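Local coordinates for insecticidal crystal protein Cry35Ab1 (Bacillus thuringiensis, PDB 4JP0), which forms one component of a binary insecticidal toxin that, together with Cry34Ab1, acts on western corn rootworm, probably at the larval midgut epithelium, at residues A[10-15]-A[110-115]; A[50-55]-A[183-188]; A[101-106]-A[124-129]; A[241-246]-A[316-321]. All coordinates share one frame; numbering follows the deposited sequence.

Contact 1. Residues A[10-15]-A[110-115]; sequences ISNHAN and LTAGTG
The Asx motif that turns the chain at the end of strand 6-12 in the beta-trefoil sets the amides of Asn12 and Asn15 around the methyl group of Ala112. That methyl lies over the flat of the Asn12 amide: Ala112 CB is 3.6 Å from Asn12 ND2, with CG and OD1 only a little farther off. Asn15 comes from another direction and presents its nitrogen, with Asn15 ND2 3.4 Å from Ala112 CB.

Both ends of the Asn12 amide are held. Its oxygen accepts the bond that defines the motif, Asn15 N to Asn12 OD1 at 3.0 Å, received on a lone pair in the carbonyl plane, with a weak second donor in Ala14 N. Its nitrogen binds Asn132 O, so the group has little freedom to rotate away from the methyl. A chi1 of -173° swings the Asn12 amide away from its own backbone N, to where OD1 can take the bond from Asn15 N.

No direct hydrogen bond joins the segments; a water does so beside Gly113. It accepts from Asn15 ND2 at 2.9 Å and donates to Gly113 O at 2.8 Å, while Asn15 OD1 is occupied by Leu17 N. Deeper in, Ile10 and Leu110 both lean on Ile102 of strand 99-104. Joining an N-terminal strand to one from late in the domain in this way fits the closed beta-trefoil of the ricin B-type lectins.

Contact 2. Residues A[50-55]-A[183-188]; sequences FPIDDD and CIMVND
Residues 50-52 of strand 43-52 pass beside a short 3-10 turn, 183-185; the closest CA pair, Phe50 and Ile184, is 8.6 Å apart and no hydrogen bond spans the gap. This is a seam between the beta-trefoil and the insecticidal crystal toxin (P42) part of the chain, closed by apolar side chains. The turn is secured by its own bond, Val186 N to Cys183 O at 2.9 Å.

Phe50 does most of the work. Its ring and the Ile184 side chain run alongside each other in opposite senses, Phe50 CD1 meeting Ile184 CD1 at 3.6 Å and Phe50 CE1 meeting Ile184 CG2 at 3.8 Å. Ile184 holds CG1 between its backbone N and carbonyl carbon (chi1 55°), which turns both of its branches onto this side of the ring. At the far end of the ring, Cys183 SG makes an oblique sulfur-aromatic contact, 5.0 Å from the Phe50 centroid and 62° off the ring normal. Tyr202 meets the same ring edge-to-face, and Ile197 of helix 193-199 also packs against it.

Farther along, Met185 runs out extended and lies nearly perpendicular to Ile52, pressing its terminal methyl onto the branch methyl: Met185 CE to Ile52 CG2 is a tight 3.5 Å.

Contact 3. Residues A[101-106]-A[124-129]; sequences VIQSDN and TDESSN
The end of strand 99-104 runs past an irregular loop with Gln103 and Glu126 as the nearest CA pair, 8.7 Å apart, too far for backbone contact, so side chains bridge the distance. Glu126 spans most of it. Its first torsion is trans (chi1 -173°) and the chain stays extended beyond, which lays the carboxylate across Val101. The two valine methyls lie on one face of that group: Val101 CG2 is 4.0 Å from Glu126 OE2, and Val101 CG1 is 4.1 Å from Glu126 OE1.

Within the beta-trefoil, the hairpin 91-96/99-104 is tied here to the connection running from strand 121-124 to strand 135-142. Gln103 stands nearly perpendicular to Glu126, with the amide and carboxylate planes 66° apart. Gln103 OE1 and Glu126 OE1 are 4.2 Å from each other, two acceptors that share one cation: Lys94 on the paired strand 91-96 forms a salt bridge with Glu126 OE1 and a hydrogen bond with Gln103 OE1. Its charge probably offsets the crowding of acceptors. A water lies between the same oxygens, 3.0 Å from Gln103 OE1 and 2.9 Å from Glu126 OE1.

Gln133 also fastens the loop, its side chain bonding Asp125 O and Ser127 N. Where the strand ends, Ser104 forms an ST turn, its OG accepting from Asn106 N at 3.1 Å in a nearly straight bond (170°).

Contact 4. Residues A[241-246]-A[316-321]; sequences TTIINT and TSLELY
Ile243 reaches out from helix 240-247 and lays its terminal methyl against Leu318 on strand 307-323, Ile243 CD1 to Leu318 CD1 being 3.9 Å. The two side chains meet at a slant. The CA-CB bond of Ile243 does not aim at the strand; CG1 anti to the backbone N (chi1 -166°) and an unusual chi2 of 142° bring the methyl round to it. Phe249 and Ile251, on the short strand after the helix, add to this apolar patch.

One turn on, Thr246 contributes a methyl rather than its hydroxyl. It passes Leu320 in the opposite sense, with Thr246 CG2 3.7 Å from Leu320 CD2. The hydroxyl turns back into the helix, Thr246 OG1 donating to Thr242 O at 2.5 Å in the carbonyl plane. The backbone bond from Thr246 N to Thr242 O is weak at 3.3 Å, so that oxygen takes two donors from one residue, just past a pi-type widening of the helix at 241-244.

Leu318 and Leu320 face the helix, while Ser317, Glu319 and Tyr321 project from the reverse of the strand. There Ser317 OG donates to Glu319 OE2 at 2.6 Å, on the anti lone pair of the acid, and is hydrogen-bonded to Gln334 NE2; Tyr321 OH lies very close to Glu319 OE1, too short a pair to lean on, and the tyrosine ring makes a cation-pi contact with Lys206. Methyl groups of the helix, packed on one side of an antiparallel sheet as in a layered alpha/beta packing, join it to the long strands of the insecticidal crystal toxin (P42) part.

Contacts 2 and 4 are buried and essentially apolar; contacts 1 and 3 are only partly buried, rely on amides, a carboxylate and waters, and lie together in the trefoil. Strands 99-104 and 109-112, consecutive in the chain, connect contacts 1 and 3, with Leu110 N 2.8 Å from Ile102 O. Contact 2 reaches the same sheet as contact 1 through the neighbouring strands 6-12 and 43-52, yet lies near the middle of the molecule, on the boundary with the long-stranded part. Contact 2 touches contact 4 in space, where Asn187 N lies 3.0 Å from Thr246 O, a probable hydrogen bond. Contacts 1 and 4 are the farthest apart, their centres about 42 Å from each other.

Contact 1. Residues A[10-15]-A[110-115]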
loop_
_atom_site.group_PDB
_atom_site.type_symbol
_atom_site.label_atom_id
_atom_site.label_comp_id
_atom_site.label_asym_id
_atom_site.label_seq_id
_atom_site.Cartn_x
_atom_site.Cartn_y
_atom_site.Cartn_z
ATOM N N ILE A 10 -14.570 18.532 -18.136
ATOM C CA ILE A 10 -14.104 17.955 -19.422
ATOM C C ILE A 10 -15.059 18.385 -20.530
ATOM O O ILE A 10 -16.251 18.135 -20.460
ATOM C CB ILE A 10 -14.043 16.414 -19.334
ATOM C CG1 ILE A 10 -13.031 15.981 -18.280
ATOM C CG2 ILE A 10 -13.667 15.783 -20.656
ATOM C CD1 ILE A 10 -13.088 14.447 -18.020
ATOM N N SER A 11 -14.542 19.091 -21.527
ATOM C CA SER A 11 -15.400 19.621 -22.587
ATOM C C SER A 11 -14.912 19.221 -23.971
ATOM O O SER A 11 -13.721 18.992 -24.180
ATOM C CB SER A 11 -15.511 21.162 -22.498
ATOM O OG SER A 11 -14.249 21.784 -22.577
ATOM N N ASN A 12 -15.835 19.178 -24.925
ATOM C CA ASN A 12 -15.484 18.735 -26.248
ATOM C C ASN A 12 -14.929 19.854 -27.151
ATOM O O ASN A 12 -15.454 20.982 -27.191
ATOM C CB ASN A 12 -16.695 18.127 -26.919
ATOM C CG ASN A 12 -16.350 17.487 -28.254
ATOM O OD1 ASN A 12 -16.624 18.047 -29.304
ATOM N ND2 ASN A 12 -15.731 16.310 -28.207
ATOM N N HIS A 13 -13.861 19.536 -27.865
ATOM C CA HIS A 13 -13.247 20.524 -28.763
ATOM C C HIS A 13 -14.200 20.987 -29.859
ATOM O O HIS A 13 -14.282 22.179 -30.128
ATOM C CB HIS A 13 -11.985 19.925 -29.391
ATOM C CG HIS A 13 -11.346 20.774 -30.457
ATOM N ND1 HIS A 13 -10.575 21.879 -30.171
ATOM C CD2 HIS A 13 -11.270 20.607 -31.794
ATOM C CE1 HIS A 13 -10.078 22.379 -31.287
ATOM N NE2 HIS A 13 -10.502 21.637 -32.291
ATOM N N ALA A 14 -14.921 20.051 -30.476
ATOM C CA ALA A 14 -15.806 20.398 -31.600
ATOM C C ALA A 14 -17.048 21.177 -31.191
ATOM O O ALA A 14 -17.384 22.153 -31.835
ATOM C CB ALA A 14 -16.277 19.151 -32.373
ATOM N N ASN A 15 -17.724 20.738 -30.137
ATOM C CA ASN A 15 -19.054 21.281 -29.840
ATOM C C ASN A 15 -19.190 22.100 -28.559
ATOM O O ASN A 15 -20.252 22.663 -28.287
ATOM C CB ASN A 15 -20.078 20.148 -29.904
ATOM C CG ASN A 15 -19.945 19.140 -28.765
ATOM O OD1 ASN A 15 -19.526 19.454 -27.638
ATOM N ND2 ASN A 15 -20.378 17.925 -29.038
ATOM N N LEU A 110 -13.107 8.366 -26.661
ATOM C CA LEU A 110 -14.290 9.173 -26.365
ATOM C C LEU A 110 -14.628 10.035 -27.582
ATOM O O LEU A 110 -13.772 10.781 -28.091
ATOM C CB LEU A 110 -13.951 10.104 -25.207
ATOM C CG LEU A 110 -15.065 10.544 -24.296
ATOM C CD1 LEU A 110 -15.586 9.264 -23.594
ATOM C CD2 LEU A 110 -14.574 11.627 -23.276
ATOM N N THR A 111 -15.878 9.951 -28.026
ATOM C CA THR A 111 -16.339 10.642 -29.224
ATOM C C THR A 111 -17.713 11.322 -29.031
ATOM O O THR A 111 -18.688 10.677 -28.614
ATOM C CB THR A 111 -16.462 9.591 -30.307
ATOM O OG1 THR A 111 -15.188 8.926 -30.452
ATOM C CG2 THR A 111 -16.709 10.212 -31.649
ATOM N N ALA A 112 -17.813 12.613 -29.333
ATOM C CA ALA A 112 -19.096 13.295 -29.265
ATOM C C ALA A 112 -19.921 12.996 -30.496
ATOM O O ALA A 112 -19.419 13.070 -31.625
ATOM C CB ALA A 112 -18.902 14.821 -29.134
ATOM N N GLY A 113 -21.188 12.656 -30.273
ATOM C CA GLY A 113 -22.156 12.462 -31.372
ATOM C C GLY A 113 -22.443 13.797 -32.025
ATOM O O GLY A 113 -22.239 14.844 -31.411
ATOM N N THR A 114 -22.918 13.749 -33.268
ATOM C CA THR A 114 -23.293 14.929 -34.025
ATOM C C THR A 114 -24.730 14.832 -34.541
ATOM O O THR A 114 -25.334 13.748 -34.593
ATOM C CB THR A 114 -22.358 15.081 -35.240
ATOM O OG1 THR A 114 -22.520 13.967 -36.148
ATOM C CG2 THR A 114 -20.917 15.001 -34.804
ATOM N N GLY A 115 -25.279 15.967 -34.948
ATOM C CA GLY A 115 -26.615 15.978 -35.533
ATOM C C GLY A 115 -27.669 15.533 -34.550
ATOM O O GLY A 115 -27.837 16.139 -33.465
HETATM O O HOH W 1 -20.619 17.103 -31.810
#

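Contact 2. Residues A[50-55]-A[183-188]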
loop_
_atom_site.group_PDB
_atom_site.type_symbol
_atom_site.label_atom_id
_atom_site.label_comp_id
_atom_site.label_asym_id
_atom_site.label_seq_id
_atom_site.Cartn_x
_atom_site.Cartn_y
_atom_site.Cartn_z
ATOM N N PHE A 50 -7.675 9.925 -10.795
ATOM C CA PHE A 50 -6.694 9.202 -9.942
ATOM C C PHE A 50 -5.746 8.402 -10.829
ATOM O O PHE A 50 -6.180 7.770 -11.802
ATOM C CB PHE A 50 -7.398 8.259 -8.994
ATOM C CG PHE A 50 -8.144 8.969 -7.871
ATOM C CD1 PHE A 50 -9.515 8.968 -7.825
ATOM C CD2 PHE A 50 -7.455 9.625 -6.873
ATOM C CE1 PHE A 50 -10.200 9.564 -6.781
ATOM C CE2 PHE A 50 -8.143 10.259 -5.834
ATOM C CZ PHE A 50 -9.515 10.211 -5.791
ATOM N N PRO A 51 -4.456 8.422 -10.516
ATOM C CA PRO A 51 -3.481 7.704 -11.323
ATOM C C PRO A 51 -3.383 6.244 -10.858
ATOM O O PRO A 51 -3.486 5.962 -9.658
ATOM C CB PRO A 51 -2.174 8.458 -11.026
ATOM C CG PRO A 51 -2.323 8.834 -9.526
ATOM C CD PRO A 51 -3.833 9.073 -9.337
ATOM N N ILE A 52 -3.188 5.346 -11.825
ATOM C CA ILE A 52 -2.951 3.939 -11.542
ATOM C C ILE A 52 -1.742 3.480 -12.328
ATOM O O ILE A 52 -1.089 4.272 -13.043
ATOM C CB ILE A 52 -4.208 3.086 -11.846
ATOM C CG1 ILE A 52 -4.650 3.225 -13.312
ATOM C CG2 ILE A 52 -5.356 3.456 -10.881
ATOM C CD1 ILE A 52 -5.814 2.254 -13.675
ATOM N N ASP A 53 -1.396 2.213 -12.187
ATOM C CA ASP A 53 -0.194 1.734 -12.833
ATOM C C ASP A 53 -0.230 1.904 -14.362
ATOM O O ASP A 53 -1.280 2.023 -14.980
ATOM C CB ASP A 53 0.069 0.249 -12.502
ATOM C CG ASP A 53 0.431 -0.007 -11.029
ATOM O OD1 ASP A 53 0.858 0.925 -10.285
ATOM O OD2 ASP A 53 0.321 -1.169 -10.536
ATOM N N ASP A 54 0.956 1.931 -14.951
ATOM C CA ASP A 54 1.126 1.958 -16.400
ATOM C C ASP A 54 0.493 3.168 -17.104
ATOM O O ASP A 54 -0.139 3.032 -18.168
ATOM C CB ASP A 54 0.668 0.616 -17.016
ATOM C CG ASP A 54 1.352 -0.601 -16.372
ATOM O OD1 ASP A 54 2.595 -0.646 -16.329
ATOM O OD2 ASP A 54 0.720 -1.579 -15.883
ATOM N N ASP A 55 0.675 4.336 -16.492
ATOM C CA ASP A 55 0.273 5.602 -17.075
ATOM C C ASP A 55 -1.206 5.617 -17.465
ATOM O O ASP A 55 -1.586 6.074 -18.550
ATOM C CB ASP A 55 1.166 5.954 -18.268
ATOM C CG ASP A 55 2.655 5.912 -17.926
ATOM O OD1 ASP A 55 3.075 6.484 -16.894
ATOM O OD2 ASP A 55 3.485 5.324 -18.637
ATOM N N CYS A 183 -8.682 7.581 -2.638
ATOM C CA CYS A 183 -9.745 7.242 -1.706
ATOM C C CYS A 183 -10.715 6.221 -2.293
ATOM O O CYS A 183 -11.275 5.448 -1.545
ATOM C CB CYS A 183 -10.490 8.503 -1.195
ATOM S SG CYS A 183 -11.300 9.444 -2.510
ATOM N N ILE A 184 -10.876 6.208 -3.618
ATOM C CA ILE A 184 -11.754 5.240 -4.248
ATOM C C ILE A 184 -11.316 3.807 -3.997
ATOM O O ILE A 184 -12.136 2.896 -4.090
ATOM C CB ILE A 184 -11.921 5.513 -5.777
ATOM C CG1 ILE A 184 -10.550 5.573 -6.460
ATOM C CG2 ILE A 184 -12.691 6.841 -5.994
ATOM C CD1 ILE A 184 -10.629 5.506 -8.014
ATOM N N MET A 185 -10.034 3.613 -3.696
ATOM C CA MET A 185 -9.489 2.278 -3.450
ATOM C C MET A 185 -9.505 1.938 -1.958
ATOM O O MET A 185 -8.992 0.883 -1.546
ATOM C CB MET A 185 -8.044 2.210 -3.949
ATOM C CG MET A 185 -7.924 2.425 -5.435
ATOM S SD MET A 185 -6.223 2.626 -5.936
ATOM C CE MET A 185 -6.466 3.277 -7.593
ATOM N N VAL A 186 -10.064 2.827 -1.154
ATOM C CA VAL A 186 -10.110 2.629 0.285
ATOM C C VAL A 186 -11.522 2.476 0.799
ATOM O O VAL A 186 -12.352 3.328 0.545
ATOM C CB VAL A 186 -9.466 3.816 1.016
ATOM C CG1 VAL A 186 -9.717 3.710 2.535
ATOM C CG2 VAL A 186 -7.979 3.874 0.684
ATOM N N ASN A 187 -11.793 1.382 1.510
ATOM C CA ASN A 187 -13.100 1.184 2.110
ATOM C C ASN A 187 -13.027 1.734 3.522
ATOM O O ASN A 187 -12.445 1.099 4.404
ATOM C CB ASN A 187 -13.488 -0.299 2.087
ATOM C CG ASN A 187 -14.691 -0.610 2.968
ATOM O OD1 ASN A 187 -15.662 0.180 2.990
ATOM N ND2 ASN A 187 -14.764 -1.656 3.673
ATOM N N ASP A 188 -13.602 2.925 3.713
ATOM C CA ASP A 188 -13.584 3.651 4.993
ATOM C C ASP A 188 -15.046 3.831 5.398
ATOM O O ASP A 188 -15.702 4.807 5.021
ATOM C CB ASP A 188 -12.881 5.004 4.825
ATOM C CG ASP A 188 -12.661 5.754 6.156
ATOM O OD1 ASP A 188 -13.284 5.414 7.187
ATOM O OD2 ASP A 188 -11.873 6.710 6.252
#

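Contact 3. Residues A[101-106]-A[124-129]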
loop_
_atom_site.group_PDB
_atom_site.type_symbol
_atom_site.label_atom_id
_atom_site.label_comp_id
_atom_site.label_asym_id
_atom_site.label_seq_id
_atom_site.Cartn_x
_atom_site.Cartn_y
_atom_site.Cartn_z
ATOM N N VAL A 101 -6.910 13.229 -26.367
ATOM C CA VAL A 101 -7.718 12.090 -26.777
ATOM C C VAL A 101 -7.881 11.251 -25.524
ATOM O O VAL A 101 -6.885 11.031 -24.780
ATOM C CB VAL A 101 -7.000 11.256 -27.868
ATOM C CG1 VAL A 101 -7.732 9.900 -28.129
ATOM C CG2 VAL A 101 -6.876 12.090 -29.156
ATOM N N ILE A 102 -9.115 10.823 -25.244
ATOM C CA ILE A 102 -9.379 10.036 -24.045
ATOM C C ILE A 102 -9.696 8.642 -24.519
ATOM O O ILE A 102 -10.673 8.411 -25.217
ATOM C CB ILE A 102 -10.520 10.661 -23.184
ATOM C CG1 ILE A 102 -10.070 12.033 -22.674
ATOM C CG2 ILE A 102 -10.825 9.753 -22.002
ATOM C CD1 ILE A 102 -11.195 12.941 -22.080
ATOM N N GLN A 103 -8.833 7.708 -24.157
ATOM C CA GLN A 103 -8.948 6.363 -24.704
ATOM C C GLN A 103 -9.255 5.321 -23.618
ATOM O O GLN A 103 -8.598 5.265 -22.565
ATOM C CB GLN A 103 -7.639 6.019 -25.382
ATOM C CG GLN A 103 -7.573 4.590 -25.986
ATOM C CD GLN A 103 -6.293 4.379 -26.760
ATOM O OE1 GLN A 103 -5.999 5.116 -27.699
ATOM N NE2 GLN A 103 -5.517 3.373 -26.359
ATOM N N SER A 104 -10.257 4.501 -23.889
ATOM C CA SER A 104 -10.596 3.401 -22.987
ATOM C C SER A 104 -9.535 2.281 -23.052
ATOM O O SER A 104 -8.795 2.137 -24.041
ATOM C CB SER A 104 -11.974 2.825 -23.370
ATOM O OG SER A 104 -12.211 1.582 -22.699
ATOM N N ASP A 105 -9.463 1.502 -21.986
ATOM C CA ASP A 105 -8.655 0.292 -21.978
ATOM C C ASP A 105 -8.965 -0.613 -23.167
ATOM O O ASP A 105 -8.091 -1.354 -23.621
ATOM C CB ASP A 105 -8.930 -0.540 -20.720
ATOM C CG ASP A 105 -7.949 -1.666 -20.582
ATOM O OD1 ASP A 105 -8.309 -2.854 -20.812
ATOM O OD2 ASP A 105 -6.755 -1.421 -20.316
ATOM N N ASN A 106 -10.187 -0.560 -23.679
ATOM C CA ASN A 106 -10.555 -1.379 -24.818
ATOM C C ASN A 106 -10.039 -0.843 -26.166
ATOM O O ASN A 106 -10.306 -1.423 -27.215
ATOM C CB ASN A 106 -12.065 -1.642 -24.851
ATOM C CG ASN A 106 -12.863 -0.461 -25.306
ATOM O OD1 ASN A 106 -12.317 0.588 -25.670
ATOM N ND2 ASN A 106 -14.180 -0.612 -25.288
ATOM N N THR A 124 -15.722 5.132 -29.737
ATOM C CA THR A 124 -15.596 4.530 -31.058
ATOM C C THR A 124 -14.144 4.532 -31.526
ATOM O O THR A 124 -13.243 4.975 -30.807
ATOM C CB THR A 124 -16.539 5.149 -32.071
ATOM O OG1 THR A 124 -16.587 4.288 -33.222
ATOM C CG2 THR A 124 -15.970 6.457 -32.573
ATOM N N ASP A 125 -13.896 3.968 -32.698
ATOM C CA ASP A 125 -12.526 3.837 -33.153
ATOM C C ASP A 125 -11.910 5.192 -33.467
ATOM O O ASP A 125 -12.579 6.071 -34.008
ATOM C CB ASP A 125 -12.518 2.931 -34.357
ATOM C CG ASP A 125 -13.415 1.743 -34.141
ATOM O OD1 ASP A 125 -13.009 0.817 -33.399
ATOM O OD2 ASP A 125 -14.560 1.665 -34.633
ATOM N N GLU A 126 -10.634 5.362 -33.123
ATOM C CA GLU A 126 -9.976 6.636 -33.362
ATOM C C GLU A 126 -9.774 6.897 -34.860
ATOM O O GLU A 126 -9.355 5.991 -35.634
ATOM C CB GLU A 126 -8.635 6.695 -32.632
ATOM C CG GLU A 126 -8.030 8.094 -32.742
ATOM C CD GLU A 126 -6.794 8.319 -31.893
ATOM O OE1 GLU A 126 -6.380 7.424 -31.128
ATOM O OE2 GLU A 126 -6.230 9.423 -32.003
ATOM N N SER A 127 -10.108 8.104 -35.296
ATOM C CA SER A 127 -9.907 8.434 -36.691
ATOM C C SER A 127 -8.765 9.463 -36.830
ATOM O O SER A 127 -8.314 10.030 -35.842
ATOM C CB SER A 127 -11.191 8.890 -37.380
ATOM O OG SER A 127 -11.671 10.048 -36.765
ATOM N N SER A 128 -8.327 9.711 -38.051
ATOM C CA SER A 128 -7.156 10.513 -38.282
ATOM C C SER A 128 -7.232 11.885 -37.721
ATOM O O SER A 128 -6.389 12.248 -36.964
ATOM C CB SER A 128 -6.827 10.595 -39.760
ATOM O OG SER A 128 -6.574 9.325 -40.224
ATOM N N ASN A 129 -8.339 12.556 -38.159
ATOM C CA ASN A 129 -8.469 13.734 -37.341
ATOM C C ASN A 129 -9.832 14.320 -37.113
ATOM O O ASN A 129 -10.337 15.112 -37.880
ATOM C CB ASN A 129 -7.466 14.804 -37.582
ATOM C CG ASN A 129 -7.608 15.908 -36.585
ATOM O OD1 ASN A 129 -8.648 16.059 -35.960
ATOM N ND2 ASN A 129 -6.540 16.651 -36.376
HETATM O O HOH W 2 -6.848 4.651 -30.486
#

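Contact 4. Residues A[241-246]-A[316-321]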
loop_
_atom_site.group_PDB
_atom_site.type_symbol
_atom_site.label_atom_id
_atom_site.label_comp_id
_atom_site.label_asym_id
_atom_site.label_seq_id
_atom_site.Cartn_x
_atom_site.Cartn_y
_atom_site.Cartn_z
ATOM N N THR A 241 -10.783 -8.374 8.521
ATOM C CA THR A 241 -11.401 -7.119 8.946
ATOM C C THR A 241 -10.487 -5.896 8.951
ATOM O O THR A 241 -10.920 -4.785 9.270
ATOM C CB THR A 241 -12.072 -7.285 10.320
ATOM O OG1 THR A 241 -11.076 -7.593 11.313
ATOM C CG2 THR A 241 -12.990 -8.495 10.322
ATOM N N THR A 242 -9.239 -6.088 8.595
ATOM C CA THR A 242 -8.295 -4.990 8.570
ATOM C C THR A 242 -7.807 -4.597 7.202
ATOM O O THR A 242 -8.386 -3.765 6.605
ATOM C CB THR A 242 -7.098 -5.247 9.462
ATOM O OG1 THR A 242 -6.457 -6.445 9.091
ATOM C CG2 THR A 242 -7.511 -5.324 10.798
ATOM N N ILE A 243 -6.775 -5.240 6.716
ATOM C CA ILE A 243 -6.189 -4.979 5.402
ATOM C C ILE A 243 -6.982 -5.460 4.180
ATOM O O ILE A 243 -7.078 -4.740 3.163
ATOM C CB ILE A 243 -4.725 -5.453 5.366
ATOM C CG1 ILE A 243 -4.002 -4.877 4.156
ATOM C CG2 ILE A 243 -4.597 -6.973 5.454
ATOM C CD1 ILE A 243 -2.576 -4.487 4.449
ATOM N N ILE A 244 -7.548 -6.658 4.245
ATOM C CA ILE A 244 -8.316 -7.117 3.107
ATOM C C ILE A 244 -9.552 -6.251 2.918
ATOM O O ILE A 244 -9.781 -5.705 1.852
ATOM C CB ILE A 244 -8.752 -8.586 3.252
ATOM C CG1 ILE A 244 -7.546 -9.495 3.415
ATOM C CG2 ILE A 244 -9.607 -8.992 2.014
ATOM C CD1 ILE A 244 -7.915 -10.913 3.939
ATOM N N ASN A 245 -10.381 -6.111 3.936
ATOM C CA ASN A 245 -11.608 -5.360 3.667
ATOM C C ASN A 245 -11.362 -3.864 3.444
ATOM O O ASN A 245 -12.202 -3.187 2.870
ATOM C CB ASN A 245 -12.675 -5.617 4.743
ATOM C CG ASN A 245 -13.549 -6.907 4.452
ATOM O OD1 ASN A 245 -13.424 -7.581 3.402
ATOM N ND2 ASN A 245 -14.424 -7.231 5.394
ATOM N N THR A 246 -10.214 -3.346 3.875
ATOM C CA THR A 246 -9.930 -1.917 3.699
ATOM C C THR A 246 -9.215 -1.590 2.395
ATOM O O THR A 246 -9.549 -0.608 1.750
ATOM C CB THR A 246 -9.105 -1.334 4.886
ATOM O OG1 THR A 246 -9.732 -1.658 6.138
ATOM C CG2 THR A 246 -9.176 0.164 4.880
ATOM N N THR A 316 6.764 -5.751 10.733
ATOM C CA THR A 316 6.353 -4.768 9.717
ATOM C C THR A 316 4.968 -4.277 10.083
ATOM O O THR A 316 4.048 -5.082 10.302
ATOM C CB THR A 316 6.337 -5.407 8.340
ATOM O OG1 THR A 316 7.673 -5.754 7.989
ATOM C CG2 THR A 316 5.932 -4.387 7.245
ATOM N N SER A 317 4.787 -2.961 10.140
ATOM C CA SER A 317 3.488 -2.399 10.471
ATOM C C SER A 317 2.975 -1.565 9.280
ATOM O O SER A 317 3.574 -0.575 8.915
ATOM C CB SER A 317 3.601 -1.488 11.705
ATOM O OG SER A 317 2.320 -1.008 12.090
ATOM N N LEU A 318 1.873 -1.998 8.691
ATOM C CA LEU A 318 1.242 -1.273 7.587
ATOM C C LEU A 318 0.116 -0.465 8.223
ATOM O O LEU A 318 -0.719 -1.023 8.938
ATOM C CB LEU A 318 0.704 -2.289 6.599
ATOM C CG LEU A 318 1.797 -2.768 5.642
ATOM C CD1 LEU A 318 1.288 -3.830 4.642
ATOM C CD2 LEU A 318 2.323 -1.582 4.901
ATOM N N GLU A 319 0.090 0.847 8.006
ATOM C CA GLU A 319 -0.891 1.692 8.695
ATOM C C GLU A 319 -1.458 2.698 7.699
ATOM O O GLU A 319 -0.724 3.347 6.992
ATOM C CB GLU A 319 -0.224 2.434 9.868
ATOM C CG GLU A 319 0.413 1.501 10.910
ATOM C CD GLU A 319 1.305 2.222 11.935
ATOM O OE1 GLU A 319 1.233 3.447 12.078
ATOM O OE2 GLU A 319 2.105 1.559 12.628
ATOM N N LEU A 320 -2.770 2.827 7.689
ATOM C CA LEU A 320 -3.462 3.660 6.726
ATOM C C LEU A 320 -4.179 4.794 7.430
ATOM O O LEU A 320 -4.893 4.561 8.423
ATOM C CB LEU A 320 -4.488 2.805 5.990
ATOM C CG LEU A 320 -5.311 3.510 4.920
ATOM C CD1 LEU A 320 -4.430 3.860 3.746
ATOM C CD2 LEU A 320 -6.473 2.617 4.441
ATOM N N TYR A 321 -4.019 6.001 6.880
ATOM C CA TYR A 321 -4.542 7.233 7.478
ATOM C C TYR A 321 -5.341 8.106 6.516
ATOM O O TYR A 321 -4.941 8.284 5.339
ATOM C CB TYR A 321 -3.367 8.099 7.946
ATOM C CG TYR A 321 -2.439 7.408 8.945
ATOM C CD1 TYR A 321 -1.474 6.506 8.510
ATOM C CD2 TYR A 321 -2.555 7.641 10.311
ATOM C CE1 TYR A 321 -0.648 5.879 9.390
ATOM C CE2 TYR A 321 -1.692 7.014 11.218
ATOM C CZ TYR A 321 -0.763 6.126 10.747
ATOM O OH TYR A 321 0.092 5.475 11.628
#